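Local coordinates for protein collagen adhesin (Staphylococcus aureus, PDB 2F68) that binds collagen at the surface of Staphylococcus aureus, probably by wrapping two of its extracellular domains around the collagen helix and so attaching the bacterium to host tissue, at residues Thr33-Thr38 against Phe110-Arg115. Numbering follows the deposited sequence.
Sequences TTVKMT and FEVQGR
Phe-110 carries CG between its own backbone N and carbonyl carbon (chi1 55°), a setting that leans the ring toward the neighbouring strand, so that one face lies against Val-35. Val-35 has CG1 anti to the backbone N (chi1 -174°), and its CB sits over the ring face, 4.2 Å from the centroid, in a CH-pi contact. CG1 reaches the CZ end of the ring at 4.0 Å, while CG2 turns the other way and meets Val-112 CG2 at 3.7 Å. That same Val-112 methyl also lies against Thr-33 CG2, and Val-112 CG1 comes to the ring edge, in its plane. Val-54 and Ile-64, from strands 50-54 and 62-75, add to this buried apolar layer.

The backbones form an antiparallel pair joining strands 31-40 and 104-116 in the Ig-like domain of the adhesin, with strand 17-27 flanking 31-40 on its other edge. Thr-33 and Val-112 exchange two N-H...O bonds, the one from Val-112 N to Thr-33 O measuring 2.8 Å. Val-35 and Phe-110 do likewise, Val-35 N standing 2.7 Å from Phe-110 O. Between them, Thr-34 and Glu-111 make the non-hydrogen-bonded pair, where the CA atoms close to 4.2 Å.

On the opposite face of the sheet the chemistry turns polar. Thr-34 rests its CG2 against the carbonyl oxygen of Phe-110, and OG1 lies alongside Glu-111 CG. A water links the tips, donating to Glu-111 OE1 at 2.7 Å and hydrogen-bonded more loosely to Thr-34 OG1. The other carboxylate oxygen, OE2, accepts the backbone N-H of Asn-299, so both oxygens have a partner. Thr-33, back on the buried face, bonds through OG1 to the carbonyl oxygen of Pro-24.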
ATOM      1  N   THR A  33       3.193   9.583   3.476  1.00 25.37           N
ATOM      2  CA  THR A  33       3.674  10.531   4.485  1.00 23.74           C
ATOM      3  C   THR A  33       3.437  10.005   5.905  1.00 23.11           C
ATOM      4  O   THR A  33       2.490   9.254   6.149  1.00 23.26           O
ATOM      5  CB  THR A  33       3.067  11.953   4.295  1.00 24.00           C
ATOM      6  OG1 THR A  33       3.600  12.842   5.284  1.00 25.39           O
ATOM      7  CG2 THR A  33       1.541  11.935   4.389  1.00 24.44           C
ATOM      8  N   THR A  34       4.306  10.404   6.831  1.00 22.58           N
ATOM      9  CA  THR A  34       4.293   9.873   8.195  1.00 22.77           C
ATOM     10  C   THR A  34       3.637  10.839   9.185  1.00 21.91           C
ATOM     11  O   THR A  34       3.989  12.019   9.240  1.00 22.57           O
ATOM     12  CB  THR A  34       5.722   9.521   8.677  1.00 23.22           C
ATOM     13  OG1 THR A  34       6.470   8.945   7.597  1.00 24.56           O
ATOM     14  CG2 THR A  34       5.673   8.535   9.833  1.00 24.03           C
ATOM     15  N   VAL A  35       2.687  10.318   9.961  1.00 21.07           N
ATOM     16  CA  VAL A  35       1.975  11.095  10.977  1.00 21.15           C
ATOM     17  C   VAL A  35       2.461  10.700  12.373  1.00 20.63           C
ATOM     18  O   VAL A  35       2.532   9.512  12.698  1.00 21.75           O
ATOM     19  CB  VAL A  35       0.437  10.888  10.884  1.00 21.16           C
ATOM     20  CG1 VAL A  35      -0.300  11.809  11.855  1.00 21.76           C
ATOM     21  CG2 VAL A  35      -0.056  11.120   9.464  1.00 20.22           C
ATOM     22  N   LYS A  36       2.793  11.699  13.188  1.00 21.24           N
ATOM     23  CA  LYS A  36       3.241  11.467  14.559  1.00 21.40           C
ATOM     24  C   LYS A  36       2.352  12.198  15.566  1.00 21.30           C
ATOM     25  O   LYS A  36       2.127  13.404  15.450  1.00 19.56           O
ATOM     26  CB  LYS A  36       4.706  11.881  14.729  1.00 21.09           C
ATOM     27  CG  LYS A  36       5.362  11.357  16.000  1.00 22.92           C
ATOM     28  CD  LYS A  36       6.822  11.771  16.083  1.00 23.63           C
ATOM     29  CE  LYS A  36       7.476  11.231  17.343  1.00 30.91           C
ATOM     30  NZ  LYS A  36       8.910  11.622  17.437  1.00 30.59           N
ATOM     31  N   MET A  37       1.854  11.449  16.549  1.00 20.46           N
ATOM     32  CA  MET A  37       0.995  11.989  17.599  1.00 20.88           C
ATOM     33  C   MET A  37       1.623  11.718  18.965  1.00 20.44           C
ATOM     34  O   MET A  37       1.901  10.568  19.303  1.00 19.62           O
ATOM     35  CB  MET A  37      -0.402  11.361  17.511  1.00 19.88           C
ATOM     36  CG  MET A  37      -1.459  11.963  18.443  1.00 19.92           C
ATOM     37  SD  MET A  37      -1.331  11.462  20.177  1.00 21.44           S
ATOM     38  CE  MET A  37      -1.382   9.673  20.046  1.00 15.04           C
ATOM     39  N   THR A  38       1.837  12.777  19.743  1.00 21.28           N
ATOM     40  CA  THR A  38       2.419  12.650  21.082  1.00 22.11           C
ATOM     41  C   THR A  38       1.412  13.009  22.176  1.00 21.44           C
ATOM     42  O   THR A  38       0.503  13.814  21.955  1.00 20.53           O
ATOM     43  CB  THR A  38       3.690  13.516  21.252  1.00 23.55           C
ATOM     44  OG1 THR A  38       3.360  14.898  21.072  1.00 28.12           O
ATOM     45  CG2 THR A  38       4.765  13.115  20.248  1.00 23.66           C
ATOM     46  N   PHE A 110       3.001   6.595  12.472  1.00 22.40           N
ATOM     47  CA  PHE A 110       2.460   5.719  11.429  1.00 21.12           C
ATOM     48  C   PHE A 110       2.407   6.408  10.064  1.00 22.75           C
ATOM     49  O   PHE A 110       2.352   7.636   9.982  1.00 22.48           O
ATOM     50  CB  PHE A 110       1.071   5.189  11.822  1.00 21.63           C
ATOM     51  CG  PHE A 110       0.076   6.267  12.171  1.00 19.68           C
ATOM     52  CD1 PHE A 110      -0.730   6.835  11.188  1.00 21.80           C
ATOM     53  CD2 PHE A 110      -0.064   6.704  13.486  1.00 20.56           C
ATOM     54  CE1 PHE A 110      -1.651   7.830  11.508  1.00 20.63           C
ATOM     55  CE2 PHE A 110      -0.983   7.697  13.815  1.00 19.99           C
ATOM     56  CZ  PHE A 110      -1.778   8.261  12.823  1.00 19.30           C
ATOM     57  N   GLU A 111       2.417   5.606   9.001  1.00 23.20           N
ATOM     58  CA  GLU A 111       2.397   6.119   7.630  1.00 23.35           C
ATOM     59  C   GLU A 111       0.994   6.099   7.026  1.00 21.73           C
ATOM     60  O   GLU A 111       0.219   5.170   7.264  1.00 21.07           O
ATOM     61  CB  GLU A 111       3.358   5.323   6.742  1.00 23.33           C
ATOM     62  CG  GLU A 111       4.834   5.499   7.092  1.00 25.94           C
ATOM     63  CD  GLU A 111       5.762   4.696   6.193  1.00 26.64           C
ATOM     64  OE1 GLU A 111       6.941   5.089   6.061  1.00 32.21           O
ATOM     65  OE2 GLU A 111       5.324   3.674   5.621  1.00 29.75           O
ATOM     66  N   VAL A 112       0.679   7.135   6.249  1.00 21.87           N
ATOM     67  CA  VAL A 112      -0.612   7.248   5.561  1.00 21.26           C
ATOM     68  C   VAL A 112      -0.428   7.554   4.071  1.00 22.45           C
ATOM     69  O   VAL A 112       0.646   7.992   3.648  1.00 22.26           O
ATOM     70  CB  VAL A 112      -1.541   8.320   6.209  1.00 21.06           C
ATOM     71  CG1 VAL A 112      -1.889   7.952   7.649  1.00 19.05           C
ATOM     72  CG2 VAL A 112      -0.918   9.712   6.138  1.00 19.46           C
ATOM     73  N   GLN A 113      -1.478   7.322   3.285  1.00 21.93           N
ATOM     74  CA  GLN A 113      -1.461   7.611   1.851  1.00 23.14           C
ATOM     75  C   GLN A 113      -2.398   8.771   1.519  1.00 22.60           C
ATOM     76  O   GLN A 113      -3.558   8.783   1.936  1.00 22.75           O
ATOM     77  CB  GLN A 113      -1.846   6.367   1.044  1.00 23.27           C
ATOM     78  CG  GLN A 113      -1.556   6.471  -0.452  1.00 25.41           C
ATOM     79  CD  GLN A 113      -1.983   5.237  -1.231  1.00 25.93           C
ATOM     80  OE1 GLN A 113      -3.021   4.634  -0.952  1.00 31.47           O
ATOM     81  NE2 GLN A 113      -1.184   4.862  -2.223  1.00 28.90           N
ATOM     82  N   GLY A 114      -1.884   9.742   0.766  1.00 20.87           N
ATOM     83  CA  GLY A 114      -2.656  10.917   0.371  1.00 22.65           C
ATOM     84  C   GLY A 114      -3.112  10.864  -1.074  1.00 24.48           C
ATOM     85  O   GLY A 114      -2.326  10.546  -1.970  1.00 23.40           O
ATOM     86  N   ARG A 115      -4.385  11.182  -1.296  1.00 23.96           N
ATOM     87  CA  ARG A 115      -4.981  11.146  -2.629  1.00 25.39           C
ATOM     88  C   ARG A 115      -5.702  12.445  -2.973  1.00 26.47           C
ATOM     89  O   ARG A 115      -6.392  13.024  -2.131  1.00 24.68           O
ATOM     90  CB  ARG A 115      -5.961   9.973  -2.743  1.00 26.55           C
ATOM     91  CG  ARG A 115      -5.317   8.612  -3.004  1.00 28.51           C
ATOM     92  CD  ARG A 115      -4.959   8.408  -4.479  1.00 37.60           C
ATOM     93  NE  ARG A 115      -6.067   8.728  -5.381  1.00 42.26           N
ATOM     94  CZ  ARG A 115      -7.046   7.888  -5.716  1.00 42.74           C
ATOM     95  NH1 ARG A 115      -7.076   6.653  -5.229  1.00 42.23           N
ATOM     96  NH2 ARG A 115      -8.001   8.287  -6.544  1.00 40.66           N
TER
HETATM   97  O   HOH W   1       7.957   6.214   8.344  1.00 30.85           O